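Local coordinates for putative decarboxylase involved in desferrioxamine biosynthesis (Erwinia amylovora, PDB 5O5C), which is a group II decarboxylase that binds pyridoxal 5'-phosphate and probably decarboxylates lysine in the biosynthesis of the siderophore desferrioxamine E, at residues A181-C186 with H193-R198; A188-H193 with P201-K206; Q251-C256 with K289-W294. All blocks are in the same frame, centred on the assembly; numbering follows the deposited sequence.

Along the chain, helix 170-189 comes first, and interaction 1 folds residues 193-198 back onto its last turns, closing the short connection 187-192, the helix end and the turn after it. Interaction 2 starts inside that connection and ends beyond it, at 201-206, so the two cross; they share His193, and their centres lie about 7 Å apart. Interaction 3 follows in series: it joins helix 246-258 to the end of helix 281-290, closing a longer excursion that includes strand 262-269. Its segment 289-294 leads into strand 294-299, where Trp294 packs on Ala181 and Ser184 of interaction 1. All three lie beside strands 207-212 and 262-269 of the seven-stranded mixed sheet, away from the cofactor.

Interaction 1. Residues A181-C186 with H193-R198; sequences ARDSWC and HLIKHR
Asp183 OD1 is gripped twice by its neighbour Arg182, through NE at 2.7 Å and NH2 at 2.8 Å, and the methyl CD1 of Ile195 presses on the same oxygen at 3.4 Å. This side-on salt bridge lies within 7° of the guanidinium plane; OD1 receives NH2 on its syn lone pair, while NE meets the oxygen nearly along its C-O axis. Ile195 CG2 sits 3.2 Å above that plane, toward its rim. The isoleucine divides its branches: CG2, anti to the backbone N, covers the guanidinium, whereas CD1 packs tightly on Cys186 CB, 3.4 Å away. Leu194 is the N-cap of short helix 195-198, which folds back on helix 170-189 in the PLP-binding domain of this fold type I enzyme. Cys186 SG, anti to its own N (chi1 -170°), lies 3.2 Å from His193 O and 3.6 Å from His193 ND1, approaching the imidazole obliquely. Arg182 also reaches the dimer interface: NH1 bonds to Leu226 O in its own chain and to Ile225 O of the second subunit, and NH2 to Ala224 O of the second subunit; that alanine also packs on Ile195.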
# COMPACT_ATOMS: atom_id res chain seq x y z
N ALA B 181 -10.95 16.78 4.01
CA ALA B 181 -12.20 17.44 4.50
C ALA B 181 -11.94 18.12 5.80
O ALA B 181 -12.29 19.25 5.94
CB ALA B 181 -13.35 16.46 4.66
N ARG B 182 -11.38 17.39 6.75
CA ARG B 182 -10.93 17.93 8.02
C ARG B 182 -10.03 19.14 7.85
O ARG B 182 -10.38 20.23 8.36
CB ARG B 182 -10.18 16.88 8.85
CG ARG B 182 -9.82 17.31 10.26
CD ARG B 182 -8.80 16.37 10.88
NE ARG B 182 -7.48 16.61 10.28
CZ ARG B 182 -6.36 16.00 10.62
NH1 ARG B 182 -6.31 15.08 11.59
NH2 ARG B 182 -5.24 16.31 9.98
N ASP B 183 -8.88 18.98 7.17
CA ASP B 183 -7.95 20.10 7.02
C ASP B 183 -8.44 21.26 6.20
O ASP B 183 -8.24 22.40 6.59
CB ASP B 183 -6.57 19.69 6.53
CG ASP B 183 -5.82 18.85 7.55
OD1 ASP B 183 -6.40 18.42 8.54
OD2 ASP B 183 -4.64 18.62 7.32
N SER B 184 -9.12 21.03 5.09
CA SER B 184 -9.69 22.18 4.33
C SER B 184 -10.73 23.00 5.10
O SER B 184 -10.82 24.24 4.92
CB SER B 184 -10.35 21.72 3.07
OG SER B 184 -11.54 21.04 3.42
N TRP B 185 -11.52 22.33 5.93
CA TRP B 185 -12.51 23.00 6.76
C TRP B 185 -11.79 23.88 7.75
O TRP B 185 -12.12 25.06 7.90
CB TRP B 185 -13.40 22.02 7.52
CG TRP B 185 -14.38 22.74 8.40
CD1 TRP B 185 -14.16 23.20 9.67
CD2 TRP B 185 -15.73 23.09 8.07
NE1 TRP B 185 -15.29 23.80 10.15
CE2 TRP B 185 -16.26 23.77 9.20
CE3 TRP B 185 -16.53 22.91 6.94
CZ2 TRP B 185 -17.57 24.27 9.22
CZ3 TRP B 185 -17.83 23.40 6.96
CH2 TRP B 185 -18.35 24.07 8.11
N CYS B 186 -10.80 23.32 8.45
CA CYS B 186 -10.01 24.11 9.38
C CYS B 186 -9.37 25.36 8.75
O CYS B 186 -9.30 26.39 9.42
CB CYS B 186 -8.92 23.29 10.05
SG CYS B 186 -8.17 24.23 11.40
N HIS B 193 -4.79 28.89 10.49
CA HIS B 193 -4.55 27.87 11.53
C HIS B 193 -4.54 26.54 10.78
O HIS B 193 -5.61 25.96 10.55
CB HIS B 193 -5.68 27.83 12.56
CG HIS B 193 -5.50 26.78 13.61
ND1 HIS B 193 -5.34 25.44 13.32
CD2 HIS B 193 -5.46 26.87 14.97
CE1 HIS B 193 -5.17 24.76 14.43
NE2 HIS B 193 -5.25 25.60 15.45
N LEU B 194 -3.35 26.07 10.39
CA LEU B 194 -3.22 24.84 9.61
C LEU B 194 -2.96 23.61 10.46
O LEU B 194 -1.89 23.51 11.13
CB LEU B 194 -2.12 24.96 8.56
CG LEU B 194 -2.36 25.89 7.37
CD1 LEU B 194 -1.16 25.81 6.43
CD2 LEU B 194 -3.65 25.52 6.63
N ILE B 195 -3.87 22.65 10.39
CA ILE B 195 -3.82 21.45 11.22
C ILE B 195 -2.44 20.77 11.14
O ILE B 195 -1.89 20.38 12.17
CB ILE B 195 -4.99 20.47 10.96
CG1 ILE B 195 -6.29 21.09 11.47
CG2 ILE B 195 -4.74 19.13 11.65
CD1 ILE B 195 -7.55 20.32 11.14
N LYS B 196 -1.90 20.71 9.92
CA LYS B 196 -0.59 20.13 9.60
C LYS B 196 0.52 20.52 10.56
O LYS B 196 1.35 19.71 10.93
CB LYS B 196 -0.11 20.63 8.25
CG LYS B 196 -0.35 19.70 7.09
CD LYS B 196 0.06 20.42 5.81
CE LYS B 196 1.55 20.50 5.64
NZ LYS B 196 1.80 21.06 4.30
N HIS B 197 0.56 21.80 10.87
CA HIS B 197 1.49 22.34 11.80
C HIS B 197 1.06 22.29 13.28
O HIS B 197 1.86 21.89 14.15
CB HIS B 197 1.85 23.77 11.39
CG HIS B 197 2.36 23.89 9.98
ND1 HIS B 197 2.41 25.09 9.32
CD2 HIS B 197 2.81 22.95 9.11
CE1 HIS B 197 2.88 24.89 8.09
NE2 HIS B 197 3.15 23.61 7.95
N ARG B 198 -0.15 22.70 13.58
CA ARG B 198 -0.54 23.04 14.94
C ARG B 198 -1.44 22.02 15.58
O ARG B 198 -1.78 22.10 16.78
CB ARG B 198 -1.17 24.43 14.92
CG ARG B 198 -0.11 25.53 14.71
CD ARG B 198 -0.71 26.92 14.87
NE ARG B 198 -1.25 27.07 16.23
CZ ARG B 198 -2.08 28.03 16.63
NH1 ARG B 198 -2.49 28.99 15.81
NH2 ARG B 198 -2.50 28.03 17.89

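Interaction 2. Residues A188-H193 with P201-K206; sequences AHHPGH and PHDAAK
His193 and Pro201 bring the two backbones nearest, with CA atoms 7.6 Å apart, where the chain has left helix 170-189 at His190 and turned through Pro191 and Gly192, a turn closed by the bond from His193 N to His190 O (2.9 Å). Two imidazoles, reaching forward side by side, then meet one proline with a face each. His193 extends with CG anti to the backbone N, which brings one ring face against Pro201. There CB of the proline makes a CH-pi contact, 3.9 Å from the ring centroid and 22° off the normal, shifted toward the rim beside NE2. His190 uses another carbon of the same proline: CG lies 4.1 Å above the imidazole plane, again toward the rim and more loosely packed. The pyrrolidine ring therefore offers neighbouring carbons to two separate ring faces. Asp203 comes at His190 from the opposite direction, its CG held between its own backbone N and carbonyl carbon (chi1 73°), with the carboxylate and imidazole planes 74° apart. His190 NE2 and Asp203 OD1 are 2.9 Å apart, but the angle is poor for a hydrogen bond and the modelled closeness is doubtful; any electrostatic attraction would probably depend on the protonation of the histidine. Just before the turn, His189 stacks on Trp185 and its ND1 bonds to Trp185 O. Pro201 also packs on Cys186 of helix 170-189, so the proline rests against both the helix and the turn after it. From Asp203 the chain passes through the 3-10 segment 204-206 into strand 207-212, and the backbone of Lys206 already bonds to Ile262 at the start of strand 262-269.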
# COMPACT_ATOMS: atom_id res chain seq x y z
N ALA B 188 -10.49 27.24 6.16
CA ALA B 188 -11.44 28.19 5.68
C ALA B 188 -12.11 28.85 6.88
O ALA B 188 -12.51 29.99 6.78
CB ALA B 188 -12.44 27.52 4.72
N HIS B 189 -12.15 28.16 8.03
CA HIS B 189 -12.88 28.64 9.22
C HIS B 189 -12.02 29.14 10.38
O HIS B 189 -12.53 29.80 11.27
CB HIS B 189 -13.85 27.55 9.70
CG HIS B 189 -14.89 27.23 8.67
ND1 HIS B 189 -14.64 26.41 7.60
CD2 HIS B 189 -16.15 27.70 8.51
CE1 HIS B 189 -15.72 26.36 6.83
NE2 HIS B 189 -16.65 27.12 7.37
N HIS B 190 -10.73 28.81 10.39
CA HIS B 190 -9.79 29.39 11.36
C HIS B 190 -8.60 29.93 10.58
O HIS B 190 -7.66 29.17 10.30
CB HIS B 190 -9.37 28.40 12.43
CG HIS B 190 -10.52 27.86 13.22
ND1 HIS B 190 -11.27 26.78 12.79
CD2 HIS B 190 -11.03 28.22 14.42
CE1 HIS B 190 -12.20 26.51 13.69
NE2 HIS B 190 -12.08 27.37 14.69
N PRO B 191 -8.66 31.22 10.17
CA PRO B 191 -7.64 31.97 9.44
C PRO B 191 -6.20 31.55 9.68
O PRO B 191 -5.70 31.69 10.79
CB PRO B 191 -7.87 33.43 9.94
CG PRO B 191 -9.19 33.41 10.69
CD PRO B 191 -9.83 32.10 10.34
N GLY B 192 -5.55 31.01 8.64
CA GLY B 192 -4.18 30.49 8.75
C GLY B 192 -3.85 29.72 10.03
O GLY B 192 -2.78 29.91 10.61
N HIS B 193 -4.79 28.89 10.49
CA HIS B 193 -4.55 27.87 11.53
C HIS B 193 -4.54 26.54 10.78
O HIS B 193 -5.61 25.96 10.55
CB HIS B 193 -5.68 27.83 12.56
CG HIS B 193 -5.50 26.78 13.61
ND1 HIS B 193 -5.34 25.44 13.32
CD2 HIS B 193 -5.46 26.87 14.97
CE1 HIS B 193 -5.17 24.76 14.43
NE2 HIS B 193 -5.25 25.60 15.45
N PRO B 201 -7.74 22.49 16.11
CA PRO B 201 -8.16 23.68 16.81
C PRO B 201 -9.20 23.35 17.87
O PRO B 201 -9.79 22.23 17.91
CB PRO B 201 -8.77 24.53 15.69
CG PRO B 201 -9.43 23.51 14.83
CD PRO B 201 -8.47 22.35 14.84
N HIS B 202 -9.45 24.35 18.71
CA HIS B 202 -10.27 24.17 19.89
C HIS B 202 -11.59 23.50 19.57
O HIS B 202 -11.96 22.54 20.25
CB HIS B 202 -10.44 25.52 20.63
CG HIS B 202 -9.27 25.86 21.53
ND1 HIS B 202 -9.39 26.69 22.63
CD2 HIS B 202 -7.98 25.47 21.50
CE1 HIS B 202 -8.22 26.80 23.23
NE2 HIS B 202 -7.34 26.07 22.56
N ASP B 203 -12.26 23.94 18.50
CA ASP B 203 -13.59 23.46 18.20
C ASP B 203 -13.71 22.18 17.32
O ASP B 203 -14.81 21.88 16.89
CB ASP B 203 -14.46 24.61 17.64
CG ASP B 203 -14.10 24.99 16.22
OD1 ASP B 203 -12.92 24.83 15.83
OD2 ASP B 203 -15.00 25.49 15.49
N ALA B 204 -12.63 21.41 17.13
CA ALA B 204 -12.66 20.11 16.40
C ALA B 204 -13.57 19.03 16.98
O ALA B 204 -14.23 18.25 16.26
CB ALA B 204 -11.24 19.56 16.23
N ALA B 205 -13.66 18.96 18.29
CA ALA B 205 -14.54 17.97 18.87
C ALA B 205 -16.00 18.14 18.40
O ALA B 205 -16.78 17.23 18.53
CB ALA B 205 -14.44 17.97 20.37
N LYS B 206 -16.36 19.29 17.82
CA LYS B 206 -17.75 19.49 17.39
C LYS B 206 -18.00 19.01 15.97
O LYS B 206 -19.15 18.80 15.61
CB LYS B 206 -18.14 20.94 17.53
CG LYS B 206 -18.00 21.52 18.93
CD LYS B 206 -18.18 23.03 18.88
CE LYS B 206 -18.61 23.64 20.20
NZ LYS B 206 -18.76 25.12 20.04

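Interaction 3. Residues Q251-C256 with K289-W294; sequences QEVQRC and KHHGMW
Val253 and His291 come from opposite directions, and the methyl CG1 of the valine stands over the centre of the imidazole face. It lies 3.5 Å above the ring plane and 14° off the normal through the centroid, a well-centred CH-pi contact. The valine can do this because CG1 is anti to its backbone N (chi1 168°), which leaves CG2 for a different neighbour. That neighbour is Met293, whose CE lies 4.0 Å from CG2; the methionine chain bends at its last torsion and slides past the valine in the opposite direction. Gln254, next on the helix, crosses the imidazole at about a right angle. Its NE2 comes to the ring edge near the ring plane, 3.5 Å from His291 NE2, with amide and ring planes 47° apart, so the histidine meets a methyl over its face and an amide nitrogen at its rim. His291 is where helix 281-290 ends: Gly292, with positive phi, is the C' residue of a Schellman motif in which its N bonds to Lys289 O at 3.1 Å and Met293 N bonds to Cys288 O. This turn sends the chain into strand 294-299, completing a beta-alpha-beta crossover from the adjacent parallel strand 262-269. Val253 and Met293 also share Phe210, Pro263 and Leu287, which places them between the helices and the sheet. The grip between the segments is probably mainly dispersive, two methyls of one valine against a ring face and a thioether methyl, with no hydrogen bond between the segments. Gln254 NE2 stays at van der Waals distance from the imidazole, so polar chemistry probably contributes at most a weak electrostatic term at the margin.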
# COMPACT_ATOMS: atom_id res chain seq x y z
N GLN B 251 -32.47 16.07 8.15
CA GLN B 251 -32.79 15.92 9.58
C GLN B 251 -31.55 15.77 10.47
O GLN B 251 -31.47 16.35 11.57
CB GLN B 251 -33.74 14.72 9.79
CG GLN B 251 -35.14 15.00 9.27
CD GLN B 251 -35.87 16.05 10.09
OE1 GLN B 251 -35.88 17.24 9.74
NE2 GLN B 251 -36.44 15.64 11.20
N GLU B 252 -30.59 14.98 10.02
CA GLU B 252 -29.34 14.82 10.81
C GLU B 252 -28.52 16.07 10.88
O GLU B 252 -27.97 16.38 11.92
CB GLU B 252 -28.49 13.67 10.30
CG GLU B 252 -28.50 12.48 11.23
CD GLU B 252 -29.69 11.60 11.06
OE1 GLU B 252 -30.38 11.79 10.03
OE2 GLU B 252 -29.91 10.71 11.92
N VAL B 253 -28.40 16.78 9.76
CA VAL B 253 -27.64 18.01 9.72
C VAL B 253 -28.26 19.07 10.64
O VAL B 253 -27.51 19.78 11.33
CB VAL B 253 -27.50 18.54 8.27
CG1 VAL B 253 -26.97 19.96 8.25
CG2 VAL B 253 -26.59 17.62 7.46
N GLN B 254 -29.60 19.15 10.66
CA GLN B 254 -30.37 20.10 11.47
C GLN B 254 -30.36 19.75 12.97
O GLN B 254 -30.27 20.66 13.81
CB GLN B 254 -31.84 20.15 11.02
CG GLN B 254 -32.12 20.52 9.57
CD GLN B 254 -31.45 21.80 9.13
OE1 GLN B 254 -31.64 22.85 9.74
NE2 GLN B 254 -30.66 21.72 8.05
N ARG B 255 -30.47 18.46 13.31
CA ARG B 255 -30.30 18.03 14.71
C ARG B 255 -28.90 18.33 15.20
O ARG B 255 -28.70 18.71 16.35
CB ARG B 255 -30.55 16.53 14.91
CG ARG B 255 -31.97 16.20 15.32
CD ARG B 255 -32.27 14.71 15.16
NE ARG B 255 -33.68 14.45 14.86
CZ ARG B 255 -34.21 13.23 14.69
NH1 ARG B 255 -33.46 12.13 14.80
NH2 ARG B 255 -35.50 13.11 14.43
N CYS B 256 -27.94 18.12 14.32
CA CYS B 256 -26.55 18.43 14.61
C CYS B 256 -26.39 19.94 14.85
O CYS B 256 -25.73 20.36 15.82
CB CYS B 256 -25.68 17.86 13.48
SG CYS B 256 -24.01 18.48 13.34
N LYS B 289 -23.41 21.81 -0.60
CA LYS B 289 -23.10 23.20 -0.96
C LYS B 289 -23.86 24.20 -0.06
O LYS B 289 -23.27 25.18 0.45
CB LYS B 289 -23.36 23.43 -2.44
CG LYS B 289 -22.45 22.60 -3.33
CD LYS B 289 -22.42 23.02 -4.78
CE LYS B 289 -21.20 22.44 -5.49
NZ LYS B 289 -19.88 23.07 -5.12
N HIS B 290 -25.14 23.93 0.18
CA HIS B 290 -25.94 24.76 1.05
C HIS B 290 -25.31 24.93 2.43
O HIS B 290 -25.38 26.01 3.00
CB HIS B 290 -27.38 24.23 1.17
CG HIS B 290 -28.32 25.20 1.80
ND1 HIS B 290 -29.44 24.81 2.50
CD2 HIS B 290 -28.29 26.56 1.86
CE1 HIS B 290 -30.08 25.88 2.93
NE2 HIS B 290 -29.40 26.95 2.58
N HIS B 291 -24.67 23.89 2.95
CA HIS B 291 -24.06 23.98 4.30
C HIS B 291 -22.53 24.06 4.26
O HIS B 291 -21.88 23.73 5.25
CB HIS B 291 -24.45 22.76 5.11
CG HIS B 291 -25.88 22.71 5.51
ND1 HIS B 291 -26.36 23.36 6.62
CD2 HIS B 291 -26.93 22.02 4.99
CE1 HIS B 291 -27.65 23.09 6.76
NE2 HIS B 291 -28.01 22.26 5.80
N GLY B 292 -21.96 24.43 3.12
CA GLY B 292 -20.48 24.47 2.90
C GLY B 292 -19.68 23.18 3.10
O GLY B 292 -18.46 23.22 3.38
N MET B 293 -20.34 22.05 2.97
CA MET B 293 -19.70 20.76 3.34
C MET B 293 -18.91 20.13 2.21
O MET B 293 -19.21 20.33 1.07
CB MET B 293 -20.74 19.77 3.84
CG MET B 293 -21.27 20.16 5.20
SD MET B 293 -22.12 18.80 5.95
CE MET B 293 -23.63 18.68 4.99
N TRP B 294 -17.92 19.31 2.58
CA TRP B 294 -17.11 18.57 1.64
C TRP B 294 -17.98 17.39 1.20
O TRP B 294 -18.57 16.73 2.05
CB TRP B 294 -15.84 18.08 2.33
CG TRP B 294 -14.90 17.30 1.46
CD1 TRP B 294 -15.05 16.01 0.99
CD2 TRP B 294 -13.68 17.77 0.93
NE1 TRP B 294 -13.97 15.66 0.21
CE2 TRP B 294 -13.11 16.72 0.17
CE3 TRP B 294 -12.99 18.97 1.04
CZ2 TRP B 294 -11.88 16.84 -0.46
CZ3 TRP B 294 -11.82 19.09 0.43
CH2 TRP B 294 -11.26 18.02 -0.34